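Long-range contacts in VP24 (White spot syndrome virus, PDB 5HLJ), which serves as a major envelope protein of the virion, its crystallised part being a beta-rich domain found here as three copies in one assembly: residues Val28-Phe36 with Leu70-His79; Glu87-Ala95 with Thr144-Ile155. All coordinates share one frame; numbering follows the deposited sequence.

Contact 1: residues Val28-Phe36 with Leu70-His79; sequences VARGNHFNF and LTSLLGDGDH
His-33 and His-79 lie against each other as an offset stack, centroids 4.1 Å apart and planes inclined by 23°, and each spends its NE2 on a backbone carbonyl of the other segment. NE2 of His-33 gives an almost straight bond to Asp-78 O (2.7 Å, 170° at the hydrogen), with the acceptor in the ring plane. NE2 of His-79 reaches Gly-31 O at 2.7 Å on a more bent path, also in plane. On the opposite face of His-33, Leu-74 CA makes a CH-pi contact 4.0 Å from the centroid, so this imidazole is packed on both faces. Gly-31 suits the type II turn from Ala-29 to Asn-32, since its backbone angles would press a CB against the preceding carbonyl O; a G1 beta bulge follows, Asn-32 and His-33 both facing Val-28. Strands 33-42 and 68-72 are not sheet neighbours: strand 48-51 intervenes, so side chains rather than paired backbones join them. The short side chain of Ser-72 brings its hydroxyl to both partners, donating to Asn-35 OD1 (2.6 Å) and accepting from Phe-36 N (3.0 Å). With CG anti to the carbonyl carbon (chi1 -72°), Phe-36 sets its ring edge against Thr-71 and Ser-72, and CZ meets Leu-70 CD2 at 3.9 Å. Packing thins on the outer side of the two turns, where Arg-30, Asp-76 and Gly-77 are exposed, and at Val-28, where CG2 only grazes Leu-74 CD2 at 4.5 Å. His-79 ND1 is hydrogen-bonded to Glu-92, whose carboxylate would probably polarise the imidazole and strengthen NE2 as a donor to Gly-31.

Contact 2: residues Glu87-Ala95 with Thr144-Ile155; sequences ESKELELYA and TLVFGATFDEDI
Antiparallel strand pairing joins Glu-87-Ala-95 to Thr-144-Ile-155, inside the large mixed sheet, where strand 141-151 runs between 90-99 and 128-131. Leu-91 and Ala-149 exchange two backbone bonds, and Ala-95 and Leu-145 repeat the pattern; between them the return bond from Phe-147 N to Leu-93 O is long and weak. Leucine, alanine and phenylalanine suit the face that carries Leu-91, Leu-93, Ala-95 and Phe-147, which packs on strands 33-42 and 161-170. There CE2 of the Phe-147 ring lies 3.5 Å from Leu-93 CB. Alternation, the hallmark of a beta strand, sends Glu-90, Glu-92 and Tyr-94 to the other face, where the glutamates find partners: Glu-92 bonds to His-79 and Thr-80 N, Glu-90 OE1 to Asn-84 N. Thr-144 sets CG2 over one face of the Tyr-94 ring, a CH-pi contact 4.3 Å from the centroid. Past the strands the chain turns back at Asp-152-Asp-154, and Ser-88 takes over the pairing. Its N donates to Asp-154 OD1 (3.0 Å) from above the carboxylate plane, its O accepts from Ile-155 N, and its OG, placed between backbone N and carbonyl carbon (chi1 56°), donates to Ile-155 O at 2.9 Å. The extended Lys-89 chain passes Asp-154 to a weak bond with Asp-152 O; NZ also forms a salt bridge with Glu-87 OE1, and a water links it to Glu-153 OE1, weakly on the glutamate side.

From the N terminus, the chain turns after strand 19-28 and enters strand 33-42; contact 1 closes when it returns, past strand 48-51, at residues 70-79. Only then does contact 2 open, at Glu-87, to close across the longer excursion that includes strands 105-114 and 128-131. The two loops therefore follow in series, neither nested nor crossed. Strands 68-72 and 90-99 are consecutive in the chain and adjacent in the sheet, so the contacts abut, their centres about 9 Å apart. Asn-32 ND2 probably bonds to Glu-90 O, tying the turn ahead of strand 33-42 to strand 90-99, while the rings of Phe-34 and Phe-147 meet and tie strand 33-42 itself to strand 141-151.

Contact 1: residues Val28-Phe36 with Leu70-His79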
loop_
_atom_site.group_PDB
_atom_site.type_symbol
_atom_site.label_atom_id
_atom_site.label_comp_id
_atom_site.label_asym_id
_atom_site.label_seq_id
_atom_site.Cartn_x
_atom_site.Cartn_y
_atom_site.Cartn_z
ATOM N N VAL A 28 22.527 2.861 1.297
ATOM C CA VAL A 28 23.987 2.875 1.282
ATOM C C VAL A 28 24.495 3.340 -0.083
ATOM O O VAL A 28 24.436 2.576 -1.046
ATOM C CB VAL A 28 24.582 1.483 1.568
ATOM C CG1 VAL A 28 26.097 1.553 1.573
ATOM C CG2 VAL A 28 24.060 0.930 2.877
ATOM N N ALA A 29 24.991 4.577 -0.164
ATOM C CA ALA A 29 25.491 5.150 -1.427
ATOM C C ALA A 29 26.479 4.220 -2.143
ATOM O O ALA A 29 26.284 3.879 -3.306
ATOM C CB ALA A 29 26.136 6.525 -1.176
ATOM N N ARG A 30 27.518 3.787 -1.436
ATOM C CA ARG A 30 28.516 2.896 -2.017
ATOM C C ARG A 30 27.974 1.464 -2.153
ATOM O O ARG A 30 27.865 0.725 -1.177
ATOM C CB ARG A 30 29.801 2.907 -1.178
ATOM C CG ARG A 30 30.988 2.238 -1.853
ATOM C CD ARG A 30 32.191 3.180 -1.936
ATOM N NE ARG A 30 33.306 2.582 -2.673
ATOM C CZ ARG A 30 34.593 2.828 -2.435
ATOM N NH1 ARG A 30 34.948 3.670 -1.469
ATOM N NH2 ARG A 30 35.528 2.231 -3.167
ATOM N N GLY A 31 27.640 1.081 -3.378
ATOM C CA GLY A 31 27.083 -0.235 -3.632
ATOM C C GLY A 31 25.647 -0.140 -4.115
ATOM O O GLY A 31 25.089 -1.129 -4.612
ATOM N N ASN A 32 25.059 1.052 -3.966
ATOM C CA ASN A 32 23.689 1.315 -4.388
ATOM C C ASN A 32 22.712 0.309 -3.774
ATOM O O ASN A 32 21.914 -0.307 -4.476
ATOM C CB ASN A 32 23.600 1.292 -5.916
ATOM C CG ASN A 32 24.227 2.521 -6.558
ATOM O OD1 ASN A 32 25.443 2.670 -6.587
ATOM N ND2 ASN A 32 23.392 3.399 -7.095
ATOM N N HIS A 33 22.793 0.141 -2.459
ATOM C CA HIS A 33 21.963 -0.825 -1.759
ATOM C C HIS A 33 21.070 -0.216 -0.680
ATOM O O HIS A 33 21.271 0.918 -0.241
ATOM C CB HIS A 33 22.829 -1.896 -1.106
ATOM C CG HIS A 33 23.300 -2.956 -2.047
ATOM N ND1 HIS A 33 24.608 -3.057 -2.458
ATOM C CD2 HIS A 33 22.634 -3.968 -2.652
ATOM C CE1 HIS A 33 24.733 -4.092 -3.272
ATOM N NE2 HIS A 33 23.550 -4.661 -3.402
ATOM N N PHE A 34 20.083 -0.996 -0.258
ATOM C CA PHE A 34 19.412 -0.745 1.005
ATOM C C PHE A 34 20.012 -1.707 1.996
ATOM O O PHE A 34 20.425 -2.789 1.622
ATOM C CB PHE A 34 17.897 -0.946 0.907
ATOM C CG PHE A 34 17.169 0.238 0.379
ATOM C CD1 PHE A 34 17.040 1.386 1.149
ATOM C CD2 PHE A 34 16.606 0.211 -0.886
ATOM C CE1 PHE A 34 16.360 2.483 0.666
ATOM C CE2 PHE A 34 15.929 1.309 -1.376
ATOM C CZ PHE A 34 15.808 2.447 -0.604
ATOM N N ASN A 35 20.047 -1.323 3.263
ATOM C CA ASN A 35 20.645 -2.164 4.289
ATOM C C ASN A 35 19.739 -2.253 5.520
ATOM O O ASN A 35 19.292 -1.224 6.044
ATOM C CB ASN A 35 22.027 -1.608 4.661
ATOM C CG ASN A 35 22.863 -2.595 5.448
ATOM O OD1 ASN A 35 22.742 -3.810 5.279
ATOM N ND2 ASN A 35 23.725 -2.074 6.311
ATOM N N PHE A 36 19.443 -3.475 5.968
ATOM C CA PHE A 36 18.597 -3.652 7.152
ATOM C C PHE A 36 19.231 -3.051 8.402
ATOM O O PHE A 36 20.450 -2.958 8.499
ATOM C CB PHE A 36 18.314 -5.125 7.420
ATOM C CG PHE A 36 17.366 -5.760 6.441
ATOM C CD1 PHE A 36 16.081 -5.239 6.248
ATOM C CD2 PHE A 36 17.739 -6.908 5.741
ATOM C CE1 PHE A 36 15.199 -5.837 5.353
ATOM C CE2 PHE A 36 16.867 -7.510 4.841
ATOM C CZ PHE A 36 15.586 -6.969 4.652
ATOM N N LEU A 70 16.515 -12.948 7.977
ATOM C CA LEU A 70 16.834 -12.093 6.855
ATOM C C LEU A 70 18.214 -11.476 6.999
ATOM O O LEU A 70 18.645 -11.156 8.108
ATOM C CB LEU A 70 15.807 -10.970 6.714
ATOM C CG LEU A 70 14.321 -11.286 6.575
ATOM C CD1 LEU A 70 13.658 -11.436 7.935
ATOM C CD2 LEU A 70 13.676 -10.175 5.785
ATOM N N THR A 71 18.893 -11.297 5.864
ATOM C CA THR A 71 20.105 -10.492 5.800
ATOM C C THR A 71 20.112 -9.698 4.485
ATOM O O THR A 71 19.682 -10.194 3.447
ATOM C CB THR A 71 21.396 -11.368 5.914
ATOM O OG1 THR A 71 22.551 -10.527 5.925
ATOM C CG2 THR A 71 21.509 -12.350 4.749
ATOM N N SER A 72 20.562 -8.453 4.537
ATOM C CA SER A 72 20.786 -7.685 3.325
ATOM C C SER A 72 22.257 -7.788 2.942
ATOM O O SER A 72 23.131 -7.733 3.811
ATOM C CB SER A 72 20.366 -6.228 3.512
ATOM O OG SER A 72 20.967 -5.658 4.659
ATOM N N LEU A 73 22.522 -7.984 1.652
ATOM C CA LEU A 73 23.892 -8.118 1.146
ATOM C C LEU A 73 24.334 -6.821 0.493
ATOM O O LEU A 73 23.530 -6.097 -0.091
ATOM C CB LEU A 73 24.020 -9.285 0.146
ATOM C CG LEU A 73 23.573 -10.678 0.605
ATOM C CD1 LEU A 73 24.011 -11.771 -0.382
ATOM C CD2 LEU A 73 24.050 -10.994 2.025
ATOM N N LEU A 74 25.621 -6.518 0.618
ATOM C CA LEU A 74 26.165 -5.271 0.106
ATOM C C LEU A 74 27.253 -5.585 -0.918
ATOM O O LEU A 74 27.444 -6.745 -1.285
ATOM C CB LEU A 74 26.690 -4.413 1.259
ATOM C CG LEU A 74 25.628 -4.185 2.352
ATOM C CD1 LEU A 74 26.208 -3.513 3.585
ATOM C CD2 LEU A 74 24.424 -3.388 1.820
ATOM N N GLY A 75 27.959 -4.578 -1.403
ATOM C CA GLY A 75 29.023 -4.865 -2.357
ATOM C C GLY A 75 28.568 -5.306 -3.747
ATOM O O GLY A 75 27.554 -6.009 -3.899
ATOM N N ASP A 76 29.330 -4.868 -4.757
ATOM C CA ASP A 76 28.996 -5.061 -6.169
ATOM C C ASP A 76 28.701 -6.511 -6.471
ATOM O O ASP A 76 29.199 -7.424 -5.791
ATOM C CB ASP A 76 30.143 -4.598 -7.072
ATOM C CG ASP A 76 30.377 -3.113 -7.013
ATOM O OD1 ASP A 76 30.348 -2.541 -5.901
ATOM O OD2 ASP A 76 30.585 -2.520 -8.092
ATOM N N GLY A 77 27.916 -6.739 -7.504
ATOM C CA GLY A 77 27.605 -8.106 -7.863
ATOM C C GLY A 77 26.345 -8.604 -7.196
ATOM O O GLY A 77 25.632 -9.410 -7.772
ATOM N N ASP A 78 26.065 -8.129 -5.984
ATOM C CA ASP A 78 24.808 -8.462 -5.310
ATOM C C ASP A 78 23.678 -7.558 -5.838
ATOM O O ASP A 78 23.166 -6.704 -5.118
ATOM C CB ASP A 78 24.960 -8.321 -3.792
ATOM C CG ASP A 78 25.938 -9.336 -3.191
ATOM O OD1 ASP A 78 26.124 -10.433 -3.766
ATOM O OD2 ASP A 78 26.516 -9.038 -2.117
ATOM N N HIS A 79 23.316 -7.749 -7.108
ATOM C CA HIS A 79 22.335 -6.915 -7.802
ATOM C C HIS A 79 21.600 -7.703 -8.874
ATOM O O HIS A 79 22.241 -8.271 -9.758
ATOM C CB HIS A 79 22.995 -5.716 -8.491
ATOM C CG HIS A 79 23.352 -4.588 -7.582
ATOM N ND1 HIS A 79 22.435 -3.654 -7.160
ATOM C CD2 HIS A 79 24.542 -4.214 -7.050
ATOM C CE1 HIS A 79 23.036 -2.761 -6.389
ATOM N NE2 HIS A 79 24.319 -3.085 -6.309
#

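Contact 2: residues Glu87-Ala95 with Thr144-Ile155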
loop_
_atom_site.group_PDB
_atom_site.type_symbol
_atom_site.label_atom_id
_atom_site.label_comp_id
_atom_site.label_asym_id
_atom_site.label_seq_id
_atom_site.Cartn_x
_atom_site.Cartn_y
_atom_site.Cartn_z
ATOM N N GLU A 87 26.085 7.249 -9.541
ATOM C CA GLU A 87 25.317 8.091 -8.628
ATOM C C GLU A 87 24.713 7.228 -7.538
ATOM O O GLU A 87 24.953 6.019 -7.503
ATOM C CB GLU A 87 24.217 8.836 -9.367
ATOM C CG GLU A 87 24.701 9.870 -10.353
ATOM C CD GLU A 87 23.635 10.232 -11.371
ATOM O OE1 GLU A 87 22.609 10.824 -10.980
ATOM O OE2 GLU A 87 23.818 9.915 -12.568
ATOM N N SER A 88 23.922 7.828 -6.652
ATOM C CA SER A 88 23.262 7.026 -5.628
ATOM C C SER A 88 21.748 7.280 -5.598
ATOM O O SER A 88 21.173 7.453 -4.526
ATOM C CB SER A 88 23.884 7.295 -4.254
ATOM O OG SER A 88 23.840 8.675 -3.949
ATOM N N LYS A 89 21.126 7.286 -6.780
ATOM C CA LYS A 89 19.684 7.494 -6.939
ATOM C C LYS A 89 18.942 6.180 -7.120
ATOM O O LYS A 89 17.776 6.048 -6.730
ATOM C CB LYS A 89 19.384 8.400 -8.135
ATOM C CG LYS A 89 19.959 9.761 -7.976
ATOM C CD LYS A 89 19.691 10.655 -9.158
ATOM C CE LYS A 89 20.508 11.937 -8.990
ATOM N NZ LYS A 89 20.046 13.045 -9.851
ATOM N N GLU A 90 19.626 5.212 -7.718
ATOM C CA GLU A 90 19.034 3.918 -8.010
ATOM C C GLU A 90 19.542 2.887 -7.021
ATOM O O GLU A 90 20.729 2.576 -7.002
ATOM C CB GLU A 90 19.343 3.509 -9.448
ATOM C CG GLU A 90 18.960 4.583 -10.451
ATOM C CD GLU A 90 19.163 4.164 -11.909
ATOM O OE1 GLU A 90 19.985 3.254 -12.184
ATOM O OE2 GLU A 90 18.479 4.751 -12.779
ATOM N N LEU A 91 18.640 2.383 -6.180
ATOM C CA LEU A 91 19.022 1.523 -5.058
ATOM C C LEU A 91 18.316 0.186 -5.100
ATOM O O LEU A 91 17.193 0.073 -5.589
ATOM C CB LEU A 91 18.721 2.208 -3.723
ATOM C CG LEU A 91 19.829 3.012 -3.043
ATOM C CD1 LEU A 91 20.374 4.081 -3.973
ATOM C CD2 LEU A 91 19.314 3.648 -1.746
ATOM N N GLU A 92 18.975 -0.833 -4.572
ATOM C CA GLU A 92 18.381 -2.154 -4.558
ATOM C C GLU A 92 18.523 -2.786 -3.178
ATOM O O GLU A 92 19.553 -2.658 -2.524
ATOM C CB GLU A 92 19.018 -3.026 -5.640
ATOM C CG GLU A 92 18.430 -4.438 -5.766
ATOM C CD GLU A 92 19.090 -5.262 -6.868
ATOM O OE1 GLU A 92 19.949 -4.725 -7.615
ATOM O OE2 GLU A 92 18.755 -6.460 -6.990
ATOM N N LEU A 93 17.459 -3.414 -2.705
ATOM C CA LEU A 93 17.574 -4.320 -1.576
ATOM C C LEU A 93 17.846 -5.716 -2.139
ATOM O O LEU A 93 17.041 -6.242 -2.903
ATOM C CB LEU A 93 16.301 -4.326 -0.714
ATOM C CG LEU A 93 16.331 -5.436 0.343
ATOM C CD1 LEU A 93 17.315 -5.090 1.482
ATOM C CD2 LEU A 93 14.942 -5.777 0.870
ATOM N N TYR A 94 18.992 -6.295 -1.798
ATOM C CA TYR A 94 19.285 -7.660 -2.204
ATOM C C TYR A 94 19.371 -8.487 -0.931
ATOM O O TYR A 94 20.390 -8.460 -0.222
ATOM C CB TYR A 94 20.587 -7.742 -3.024
ATOM C CG TYR A 94 20.828 -9.105 -3.647
ATOM C CD1 TYR A 94 20.575 -9.340 -4.996
ATOM C CD2 TYR A 94 21.297 -10.166 -2.875
ATOM C CE1 TYR A 94 20.794 -10.606 -5.557
ATOM C CE2 TYR A 94 21.507 -11.416 -3.414
ATOM C CZ TYR A 94 21.259 -11.641 -4.753
ATOM O OH TYR A 94 21.477 -12.912 -5.258
ATOM N N ALA A 95 18.295 -9.208 -0.628
ATOM C CA ALA A 95 18.197 -9.878 0.659
ATOM C C ALA A 95 18.156 -11.390 0.522
ATOM O O ALA A 95 17.645 -11.923 -0.462
ATOM C CB ALA A 95 16.967 -9.392 1.417
ATOM N N THR A 144 16.107 -15.510 -2.381
ATOM C CA THR A 144 16.454 -14.142 -2.714
ATOM C C THR A 144 15.191 -13.275 -2.717
ATOM O O THR A 144 14.144 -13.673 -3.239
ATOM C CB THR A 144 17.188 -14.081 -4.066
ATOM O OG1 THR A 144 18.449 -14.734 -3.913
ATOM C CG2 THR A 144 17.447 -12.636 -4.491
ATOM N N LEU A 145 15.286 -12.115 -2.077
ATOM C CA LEU A 145 14.184 -11.155 -2.036
ATOM C C LEU A 145 14.723 -9.791 -2.399
ATOM O O LEU A 145 15.700 -9.337 -1.807
ATOM C CB LEU A 145 13.524 -11.121 -0.655
ATOM C CG LEU A 145 12.389 -10.115 -0.403
ATOM C CD1 LEU A 145 11.199 -10.405 -1.276
ATOM C CD2 LEU A 145 11.940 -10.134 1.077
ATOM N N VAL A 146 14.123 -9.144 -3.397
ATOM C CA VAL A 146 14.619 -7.835 -3.800
ATOM C C VAL A 146 13.489 -6.832 -4.025
ATOM O O VAL A 146 12.361 -7.194 -4.366
ATOM C CB VAL A 146 15.494 -7.902 -5.118
ATOM C CG1 VAL A 146 16.387 -9.134 -5.151
ATOM C CG2 VAL A 146 14.649 -7.855 -6.360
ATOM N N PHE A 147 13.804 -5.559 -3.828
ATOM C CA PHE A 147 12.987 -4.492 -4.378
ATOM C C PHE A 147 13.937 -3.380 -4.790
ATOM O O PHE A 147 15.061 -3.282 -4.272
ATOM C CB PHE A 147 11.915 -4.008 -3.380
ATOM C CG PHE A 147 12.443 -3.124 -2.275
ATOM C CD1 PHE A 147 12.598 -1.763 -2.470
ATOM C CD2 PHE A 147 12.754 -3.656 -1.037
ATOM C CE1 PHE A 147 13.082 -0.952 -1.461
ATOM C CE2 PHE A 147 13.231 -2.846 -0.016
ATOM C CZ PHE A 147 13.406 -1.495 -0.232
ATOM N N GLY A 148 13.513 -2.571 -5.751
ATOM C CA GLY A 148 14.303 -1.427 -6.151
ATOM C C GLY A 148 13.608 -0.124 -5.830
ATOM O O GLY A 148 12.378 -0.060 -5.707
ATOM N N ALA A 149 14.398 0.925 -5.670
ATOM C CA ALA A 149 13.834 2.258 -5.544
ATOM C C ALA A 149 14.709 3.199 -6.332
ATOM O O ALA A 149 15.926 3.172 -6.202
ATOM C CB ALA A 149 13.737 2.697 -4.075
ATOM N N THR A 150 14.086 4.017 -7.165
ATOM C CA THR A 150 14.815 5.014 -7.913
ATOM C C THR A 150 14.372 6.397 -7.462
ATOM O O THR A 150 13.227 6.803 -7.680
ATOM C CB THR A 150 14.615 4.826 -9.433
ATOM O OG1 THR A 150 15.315 3.650 -9.846
ATOM C CG2 THR A 150 15.165 6.024 -10.225
ATOM N N PHE A 151 15.294 7.111 -6.832
ATOM C CA PHE A 151 15.020 8.434 -6.277
ATOM C C PHE A 151 15.294 9.587 -7.256
ATOM O O PHE A 151 16.056 9.435 -8.206
ATOM C CB PHE A 151 15.849 8.641 -5.002
ATOM C CG PHE A 151 15.517 7.676 -3.905
ATOM C CD1 PHE A 151 14.549 7.985 -2.959
ATOM C CD2 PHE A 151 16.173 6.450 -3.817
ATOM C CE1 PHE A 151 14.237 7.084 -1.947
ATOM C CE2 PHE A 151 15.879 5.552 -2.800
ATOM C CZ PHE A 151 14.907 5.863 -1.864
ATOM N N ASP A 152 14.671 10.739 -7.002
ATOM C CA ASP A 152 14.958 11.973 -7.742
ATOM C C ASP A 152 16.374 12.463 -7.436
ATOM O O ASP A 152 17.127 12.830 -8.347
ATOM C CB ASP A 152 13.949 13.073 -7.389
ATOM C CG ASP A 152 12.641 12.943 -8.150
ATOM O OD1 ASP A 152 12.475 11.966 -8.910
ATOM O OD2 ASP A 152 11.761 13.811 -7.977
ATOM N N GLU A 153 16.715 12.446 -6.144
ATOM C CA GLU A 153 17.969 12.978 -5.623
ATOM C C GLU A 153 18.847 11.863 -5.045
ATOM O O GLU A 153 18.329 10.865 -4.529
ATOM C CB GLU A 153 17.699 14.017 -4.531
ATOM C CG GLU A 153 17.003 15.329 -4.972
ATOM C CD GLU A 153 17.562 15.929 -6.270
ATOM O OE1 GLU A 153 18.798 15.880 -6.486
ATOM O OE2 GLU A 153 16.762 16.471 -7.069
ATOM N N ASP A 154 20.169 12.048 -5.111
ATOM C CA ASP A 154 21.136 11.111 -4.528
ATOM C C ASP A 154 20.846 10.807 -3.072
ATOM O O ASP A 154 20.543 11.704 -2.275
ATOM C CB ASP A 154 22.574 11.658 -4.609
ATOM C CG ASP A 154 23.179 11.585 -6.008
ATOM O OD1 ASP A 154 22.908 10.633 -6.781
ATOM O OD2 ASP A 154 23.959 12.502 -6.326
ATOM N N ILE A 155 20.993 9.542 -2.710
ATOM C CA ILE A 155 20.959 9.173 -1.307
ATOM C C ILE A 155 22.334 9.393 -0.653
ATOM O O ILE A 155 23.355 8.905 -1.144
ATOM C CB ILE A 155 20.511 7.709 -1.138
ATOM C CG1 ILE A 155 19.087 7.539 -1.686
ATOM C CG2 ILE A 155 20.586 7.284 0.324
ATOM C CD1 ILE A 155 18.073 8.418 -0.979
HETATM O O HOH W 1 18.828 15.673 -9.806
#